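Local coordinates for Phl p 3 allergen (Phleum pratense, PDB 3FT1), which is a major grass-pollen allergen recognised by IgE, built as a single expansin-type C-terminal domain of the expansin B subfamily, at residues Thr7-Ser12 against Lys16-Ile21; Glu34-Gln37 against Glu42-Pro45; Asn66-Ser71 against Arg76-Glu81. All coordinates share one frame; numbering follows the deposited sequence.

Overall arrangement
All three contacts are antiparallel hairpins of one small beta-sandwich-like domain, met in series along the chain. Contacts 2 and 3 are the closer pair, their centres about 10 Å apart, because strands 30-36 and 65-71 are neighbours in the sheet; the salt bridge from Glu34 OE1 to Arg68 NE (2.7 Å) ties them together. Contact 1 lies across the chain's centre from contact 3, about 17 Å between centres, yet the two meet through the core, where Leu19 CD1 packs 3.7 Å from Phe67 CE1. Contacts 1 and 2, about 16 Å apart by their centres, do not touch.

Contact 1 of 3, residues Thr7-Ser12 against Lys16-Ile21; sequences TVQKGS and KLVLDI
An antiparallel beta hairpin joins strands 3-8 and 16-24, and Thr7-Ser12 with Lys16-Ile21 form the end where the strands give way to the connecting loop. Thr7 and Asp20 are a hydrogen-bonded pair, Thr7 N reaching Asp20 O and Asp20 N reaching Thr7 O, both at 2.9 Å. Water 1 bridges the same Asp20 O to Thr7 OG1, which also bonds Thr92. One step on, Val8 and Leu19 pair without hydrogen bonds and touch on the inner face through Val8 CG2 and Leu19 CD2 (3.9 Å), near Phe87 and Phe6. Gln9 N then bonds Val18 O at 2.8 Å, and the Gln9 CB lies 3.7 Å from Val18 CG1. Beyond it the chain turns, and the hydroxyl of Ser12 takes over the pairing. With OG swung beside its own backbone N (chi1 -67°), Ser12 OG accepts from Val18 N at 2.8 Å and donates to Gln9 O at 2.9 Å. Gln9 O is thereby gripped twice, since Ser12 N donates to it as well. Gly11, at phi 109°, occupies the third position of a type II beta turn from Gln9 to Ser12, the conformation in which glycine is characteristically found.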
# COMPACT_ATOMS: atom_id res chain seq x y z
N THR A 7 0.82 7.22 -3.25
CA THR A 7 1.21 8.59 -2.91
C THR A 7 0.96 8.84 -1.43
O THR A 7 -0.15 8.68 -0.94
CB THR A 7 0.42 9.61 -3.73
OG1 THR A 7 0.58 9.32 -5.12
CG2 THR A 7 0.92 11.04 -3.44
N VAL A 8 2.02 9.23 -0.73
CA VAL A 8 1.91 9.48 0.70
C VAL A 8 1.21 10.81 0.94
O VAL A 8 1.65 11.86 0.46
CB VAL A 8 3.29 9.51 1.37
CG1 VAL A 8 3.15 9.91 2.83
CG2 VAL A 8 3.95 8.15 1.25
N GLN A 9 0.10 10.76 1.67
CA GLN A 9 -0.75 11.93 1.87
C GLN A 9 -0.42 12.65 3.16
O GLN A 9 0.00 12.04 4.14
CB GLN A 9 -2.22 11.50 1.90
CG GLN A 9 -2.65 10.77 0.65
CD GLN A 9 -2.60 11.66 -0.56
OE1 GLN A 9 -1.70 11.55 -1.40
NE2 GLN A 9 -3.54 12.59 -0.65
N LYS A 10 -0.64 13.97 3.16
CA LYS A 10 -0.49 14.74 4.38
C LYS A 10 -1.35 14.10 5.45
O LYS A 10 -2.47 13.65 5.18
CB LYS A 10 -0.89 16.21 4.17
CG LYS A 10 -0.37 17.12 5.28
CD LYS A 10 -0.72 18.58 5.06
CE LYS A 10 0.04 19.47 6.04
NZ LYS A 10 0.25 18.78 7.35
N GLY A 11 -0.83 14.05 6.67
CA GLY A 11 -1.50 13.36 7.76
C GLY A 11 -0.77 12.08 8.12
O GLY A 11 -0.98 11.52 9.19
N SER A 12 0.07 11.62 7.21
CA SER A 12 0.94 10.49 7.47
C SER A 12 2.01 10.91 8.47
O SER A 12 2.40 12.07 8.50
CB SER A 12 1.60 10.02 6.18
OG SER A 12 0.65 9.48 5.29
N LYS A 16 1.62 6.26 11.11
CA LYS A 16 0.41 6.31 10.31
C LYS A 16 0.71 6.53 8.84
O LYS A 16 1.33 7.52 8.47
CB LYS A 16 -0.50 7.43 10.83
CG LYS A 16 -1.85 7.55 10.14
CD LYS A 16 -2.69 8.58 10.87
CE LYS A 16 -3.86 9.07 10.04
NZ LYS A 16 -4.60 10.12 10.78
N LEU A 17 0.27 5.60 8.01
CA LEU A 17 0.39 5.78 6.56
C LEU A 17 -0.97 6.08 5.97
O LEU A 17 -1.89 5.29 6.10
CB LEU A 17 0.94 4.52 5.90
CG LEU A 17 2.46 4.38 5.79
CD1 LEU A 17 2.82 3.01 5.22
CD2 LEU A 17 3.02 5.50 4.92
N VAL A 18 -1.09 7.24 5.33
CA VAL A 18 -2.29 7.59 4.60
C VAL A 18 -1.88 7.61 3.14
O VAL A 18 -1.05 8.43 2.74
CB VAL A 18 -2.81 8.99 5.00
CG1 VAL A 18 -4.10 9.29 4.27
CG2 VAL A 18 -3.01 9.06 6.51
N LEU A 19 -2.45 6.70 2.36
CA LEU A 19 -1.97 6.47 1.00
C LEU A 19 -3.07 6.61 -0.02
O LEU A 19 -4.11 5.94 0.07
CB LEU A 19 -1.37 5.07 0.87
CG LEU A 19 -0.15 4.76 1.74
CD1 LEU A 19 0.18 3.28 1.64
CD2 LEU A 19 1.02 5.62 1.29
N ASP A 20 -2.82 7.48 -0.99
CA ASP A 20 -3.59 7.49 -2.23
C ASP A 20 -3.02 6.39 -3.10
O ASP A 20 -1.93 6.51 -3.66
CB ASP A 20 -3.44 8.84 -2.93
CG ASP A 20 -4.25 8.92 -4.21
OD1 ASP A 20 -5.03 7.99 -4.49
OD2 ASP A 20 -4.10 9.93 -4.94
N ILE A 21 -3.76 5.29 -3.19
CA ILE A 21 -3.31 4.16 -3.99
C ILE A 21 -4.12 4.17 -5.27
O ILE A 21 -5.35 4.14 -5.25
CB ILE A 21 -3.51 2.82 -3.23
CG1 ILE A 21 -2.72 2.84 -1.91
CG2 ILE A 21 -3.09 1.64 -4.10
CD1 ILE A 21 -2.94 1.61 -1.04
O HOH W 1 -0.94 7.31 -6.26

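Contact 2 of 3, residues Glu34-Gln37 against Glu42-Pro45; sequences ELRQ and EWEP
Arg36 and Trp43 make the tightly packed part of this hairpin contact between strands 30-36 and 44-49. The Arg36 CB sits over one face of the indole, 3.5 Å from the centroid of the six-membered ring and 17° off its normal, a CH-pi contact. Because CG stands opposite the backbone N (chi1 -173°), the rest of the arginine runs on past the ring, and its guanidinium, turned almost perpendicular to the indole, meets Trp43 CZ2 with an edge before NH1 reaches Ser40 O. Arg68, the salt-bridge partner of Glu34, adds a cation-pi interaction to the same tryptophan; Glu34 CB rests 3.8 Å from Trp43 CB. Behind these side chains lies regular antiparallel pairing: Leu35 and Glu44 exchange two nearly straight backbone bonds, Leu35 N to Glu44 O at 2.7 Å and Glu44 N to Leu35 O at 2.6 Å. Glu34 and Pro45 form the next, non-hydrogen-bonded pair of this beta hairpin within a larger antiparallel sheet, and Leu35 turns its side chain to Phe65 and Phe67 on the face it shares with Glu44. The looser side is polar and wet. Gln37 NE2 donates to the syn lone pair of Glu44 OE2 at 2.7 Å, the oxygen lying 12° out of the Gln37 amide plane, while Gln37 OE1 accepts from Val62 N. Water 3 sits beside this bond, accepting from Gln37 N and donating to both Glu42 O and Glu44 OE2, so Glu44 OE2 is held by two donors. At the other end, water 2 links Glu34 OE2 with Trp43 O.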
# COMPACT_ATOMS: atom_id res chain seq x y z
N GLU A 34 -3.29 -4.86 2.21
CA GLU A 34 -2.68 -5.12 3.50
C GLU A 34 -1.23 -4.71 3.49
O GLU A 34 -0.57 -4.75 2.46
CB GLU A 34 -2.77 -6.60 3.87
CG GLU A 34 -4.17 -7.11 3.98
CD GLU A 34 -4.26 -8.58 3.63
OE1 GLU A 34 -3.88 -8.93 2.49
OE2 GLU A 34 -4.70 -9.37 4.48
N LEU A 35 -0.73 -4.31 4.66
CA LEU A 35 0.66 -3.95 4.83
C LEU A 35 1.40 -5.04 5.59
O LEU A 35 0.88 -5.60 6.55
CB LEU A 35 0.75 -2.65 5.63
CG LEU A 35 2.11 -2.38 6.27
CD1 LEU A 35 3.06 -1.89 5.20
CD2 LEU A 35 2.00 -1.39 7.40
N ARG A 36 2.62 -5.35 5.16
CA ARG A 36 3.52 -6.14 5.99
C ARG A 36 4.76 -5.31 6.29
O ARG A 36 5.49 -4.90 5.38
CB ARG A 36 3.90 -7.46 5.31
CG ARG A 36 4.71 -8.40 6.21
CD ARG A 36 5.04 -9.72 5.53
NE ARG A 36 5.98 -9.56 4.42
CZ ARG A 36 7.28 -9.31 4.57
NH1 ARG A 36 7.80 -9.17 5.78
NH2 ARG A 36 8.06 -9.18 3.50
N GLN A 37 4.98 -5.01 7.57
CA GLN A 37 6.16 -4.25 7.95
C GLN A 37 7.41 -5.09 7.75
O GLN A 37 7.36 -6.31 7.77
CB GLN A 37 6.05 -3.77 9.40
CG GLN A 37 4.80 -2.99 9.70
CD GLN A 37 4.80 -2.47 11.11
OE1 GLN A 37 5.81 -1.94 11.58
NE2 GLN A 37 3.68 -2.62 11.81
N GLU A 42 3.16 -10.74 9.78
CA GLU A 42 1.72 -10.60 9.59
C GLU A 42 1.33 -9.48 8.63
O GLU A 42 1.96 -8.42 8.59
CB GLU A 42 0.99 -10.47 10.93
CG GLU A 42 1.16 -9.15 11.62
CD GLU A 42 0.20 -8.99 12.78
OE1 GLU A 42 -0.12 -10.00 13.44
OE2 GLU A 42 -0.25 -7.85 13.03
N TRP A 43 0.29 -9.75 7.85
CA TRP A 43 -0.32 -8.73 7.01
C TRP A 43 -1.35 -7.95 7.81
O TRP A 43 -2.25 -8.53 8.42
CB TRP A 43 -0.98 -9.38 5.78
CG TRP A 43 0.03 -10.00 4.87
CD1 TRP A 43 0.38 -11.31 4.80
CD2 TRP A 43 0.85 -9.31 3.91
NE1 TRP A 43 1.36 -11.49 3.85
CE2 TRP A 43 1.67 -10.28 3.30
CE3 TRP A 43 0.97 -7.98 3.52
CZ2 TRP A 43 2.59 -9.96 2.30
CZ3 TRP A 43 1.89 -7.65 2.53
CH2 TRP A 43 2.69 -8.64 1.93
N GLU A 44 -1.21 -6.63 7.80
CA GLU A 44 -2.12 -5.75 8.52
C GLU A 44 -3.01 -5.01 7.53
O GLU A 44 -2.52 -4.31 6.64
CB GLU A 44 -1.32 -4.72 9.32
CG GLU A 44 -0.25 -5.33 10.21
CD GLU A 44 0.60 -4.28 10.88
OE1 GLU A 44 0.03 -3.41 11.57
OE2 GLU A 44 1.83 -4.32 10.72
N PRO A 45 -4.33 -5.15 7.69
CA PRO A 45 -5.23 -4.54 6.70
C PRO A 45 -5.18 -3.01 6.77
O PRO A 45 -5.09 -2.44 7.86
CB PRO A 45 -6.62 -5.03 7.11
CG PRO A 45 -6.39 -6.07 8.18
CD PRO A 45 -5.07 -5.77 8.80
O HOH W 2 -4.84 -9.16 7.04
O HOH W 3 3.24 -6.26 9.54

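Contact 3 of 3, residues Asn66-Ser71 against Arg76-Glu81; sequences NFRFMS and RNVFDE
The Phe69 and Phe79 rings touch through their rims, planes 81° apart and centroids 5.5 Å apart, so the pair is not a face stack. Phe79 CD2 comes to the edge of the Phe69 ring, 3.3 Å from Phe69 CE2, and Asn77 O lies near the plane of that ring at its edge too. Both phenylalanines touch Val4; Phe69 also packs on Ile21 and Leu30, and Phe79 on Pro95. At the third flat group, the Arg76 guanidinium, water 6 lies in plane at the edge, accepting from Arg76 NE at 2.6 Å and from Arg68 NH1. The water thus sits between two guanidinium groups that do not touch, and Arg68 NE has its own salt bridge to Glu34. These side chains hang on a regular beta hairpin of strands 65-71 and 76-83, the latter an outermost strand of the sheet. Phe67 with Phe79 and Phe69 with Asn77 are hydrogen-bonded pairs, each joined by two backbone bonds, the straightest being Phe69 N to Asn77 O at 2.7 Å. On the face bearing Arg68 and Met70, the arginine's CG meets Val78 CG2 at 3.9 Å, and Met70 SD, its chain bent twice, lies 3.7 Å from Arg76 CB. Where the second strand turns its corner, Asn66 OD1 accepts from Glu81 N at 2.7 Å, the donor tilted 29° from the carbonyl plane. A side-chain amide here continues the backbone pairing, and water 5 connects Asn66 ND2 with Glu81 OE2.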
# COMPACT_ATOMS: atom_id res chain seq x y z
N ASN A 66 5.87 -3.58 2.59
CA ASN A 66 5.32 -4.47 1.57
C ASN A 66 3.80 -4.39 1.57
O ASN A 66 3.20 -4.17 2.62
CB ASN A 66 5.77 -5.90 1.85
CG ASN A 66 7.23 -5.98 2.20
OD1 ASN A 66 8.09 -5.81 1.34
ND2 ASN A 66 7.52 -6.21 3.48
N PHE A 67 3.19 -4.54 0.41
CA PHE A 67 1.74 -4.43 0.28
C PHE A 67 1.16 -5.61 -0.48
O PHE A 67 1.67 -5.99 -1.53
CB PHE A 67 1.36 -3.12 -0.42
CG PHE A 67 1.73 -1.89 0.37
CD1 PHE A 67 0.84 -1.36 1.29
CD2 PHE A 67 2.98 -1.31 0.23
CE1 PHE A 67 1.18 -0.25 2.05
CE2 PHE A 67 3.33 -0.20 0.99
CZ PHE A 67 2.43 0.34 1.89
N ARG A 68 0.11 -6.20 0.07
CA ARG A 68 -0.61 -7.28 -0.61
C ARG A 68 -1.95 -6.76 -1.06
O ARG A 68 -2.71 -6.20 -0.25
CB ARG A 68 -0.81 -8.48 0.31
CG ARG A 68 -1.62 -9.60 -0.35
CD ARG A 68 -1.45 -10.91 0.39
NE ARG A 68 -2.16 -10.90 1.67
CZ ARG A 68 -2.14 -11.91 2.54
NH1 ARG A 68 -1.45 -13.01 2.26
NH2 ARG A 68 -2.81 -11.82 3.67
N PHE A 69 -2.23 -6.92 -2.35
CA PHE A 69 -3.50 -6.53 -2.94
C PHE A 69 -4.35 -7.75 -3.27
O PHE A 69 -3.83 -8.76 -3.75
CB PHE A 69 -3.27 -5.77 -4.24
CG PHE A 69 -2.58 -4.43 -4.06
CD1 PHE A 69 -3.31 -3.31 -3.72
CD2 PHE A 69 -1.22 -4.31 -4.24
CE1 PHE A 69 -2.69 -2.09 -3.56
CE2 PHE A 69 -0.60 -3.09 -4.08
CZ PHE A 69 -1.34 -1.98 -3.73
N MET A 70 -5.65 -7.64 -3.03
CA MET A 70 -6.63 -8.59 -3.55
C MET A 70 -7.66 -7.80 -4.33
O MET A 70 -8.27 -6.87 -3.80
CB MET A 70 -7.31 -9.35 -2.40
CG MET A 70 -6.44 -10.41 -1.78
SD MET A 70 -6.18 -11.80 -2.92
CE MET A 70 -7.87 -12.35 -3.16
N SER A 71 -7.82 -8.14 -5.60
CA SER A 71 -8.81 -7.47 -6.45
C SER A 71 -10.20 -8.05 -6.20
O SER A 71 -10.33 -9.13 -5.60
CB SER A 71 -8.45 -7.61 -7.92
OG SER A 71 -8.79 -8.90 -8.41
N ARG A 76 -4.44 -11.68 -6.83
CA ARG A 76 -3.52 -11.35 -5.75
C ARG A 76 -2.21 -10.81 -6.31
O ARG A 76 -1.62 -11.41 -7.21
CB ARG A 76 -3.22 -12.60 -4.93
CG ARG A 76 -2.05 -12.45 -3.95
CD ARG A 76 -1.47 -13.82 -3.58
NE ARG A 76 -0.20 -13.72 -2.86
CZ ARG A 76 0.99 -13.72 -3.44
NH1 ARG A 76 1.09 -13.84 -4.76
NH2 ARG A 76 2.09 -13.62 -2.70
N ASN A 77 -1.76 -9.68 -5.78
CA ASN A 77 -0.43 -9.18 -6.11
C ASN A 77 0.24 -8.73 -4.83
O ASN A 77 -0.39 -8.12 -3.96
CB ASN A 77 -0.52 -7.99 -7.09
CG ASN A 77 -1.01 -8.40 -8.45
OD1 ASN A 77 -2.21 -8.54 -8.67
ND2 ASN A 77 -0.08 -8.61 -9.39
N VAL A 78 1.52 -9.05 -4.70
CA VAL A 78 2.32 -8.49 -3.62
C VAL A 78 3.40 -7.59 -4.20
O VAL A 78 4.12 -7.97 -5.13
CB VAL A 78 2.95 -9.59 -2.75
CG1 VAL A 78 3.88 -8.96 -1.71
CG2 VAL A 78 1.86 -10.39 -2.04
N PHE A 79 3.47 -6.36 -3.70
CA PHE A 79 4.51 -5.43 -4.09
C PHE A 79 5.45 -5.25 -2.91
O PHE A 79 5.03 -4.79 -1.85
CB PHE A 79 3.90 -4.10 -4.52
CG PHE A 79 3.14 -4.18 -5.81
CD1 PHE A 79 3.77 -3.93 -7.02
CD2 PHE A 79 1.80 -4.55 -5.82
CE1 PHE A 79 3.07 -4.02 -8.21
CE2 PHE A 79 1.10 -4.64 -7.01
CZ PHE A 79 1.74 -4.38 -8.20
N ASP A 80 6.71 -5.64 -3.10
CA ASP A 80 7.65 -5.72 -1.98
C ASP A 80 8.53 -4.48 -1.85
O ASP A 80 9.00 -3.93 -2.84
CB ASP A 80 8.50 -6.98 -2.10
CG ASP A 80 7.68 -8.26 -1.93
OD1 ASP A 80 7.33 -8.59 -0.79
OD2 ASP A 80 7.40 -8.92 -2.95
N GLU A 81 8.74 -4.07 -0.60
CA GLU A 81 9.61 -2.94 -0.27
C GLU A 81 9.36 -1.74 -1.18
O GLU A 81 10.27 -1.20 -1.81
CB GLU A 81 11.08 -3.38 -0.28
CG GLU A 81 11.32 -4.64 0.56
CD GLU A 81 12.77 -4.83 0.97
OE1 GLU A 81 13.65 -4.18 0.38
OE2 GLU A 81 13.01 -5.64 1.89
O HOH W 4 9.42 -8.26 1.18
O HOH W 5 10.51 -5.26 3.93
O HOH W 6 -0.46 -14.09 -0.32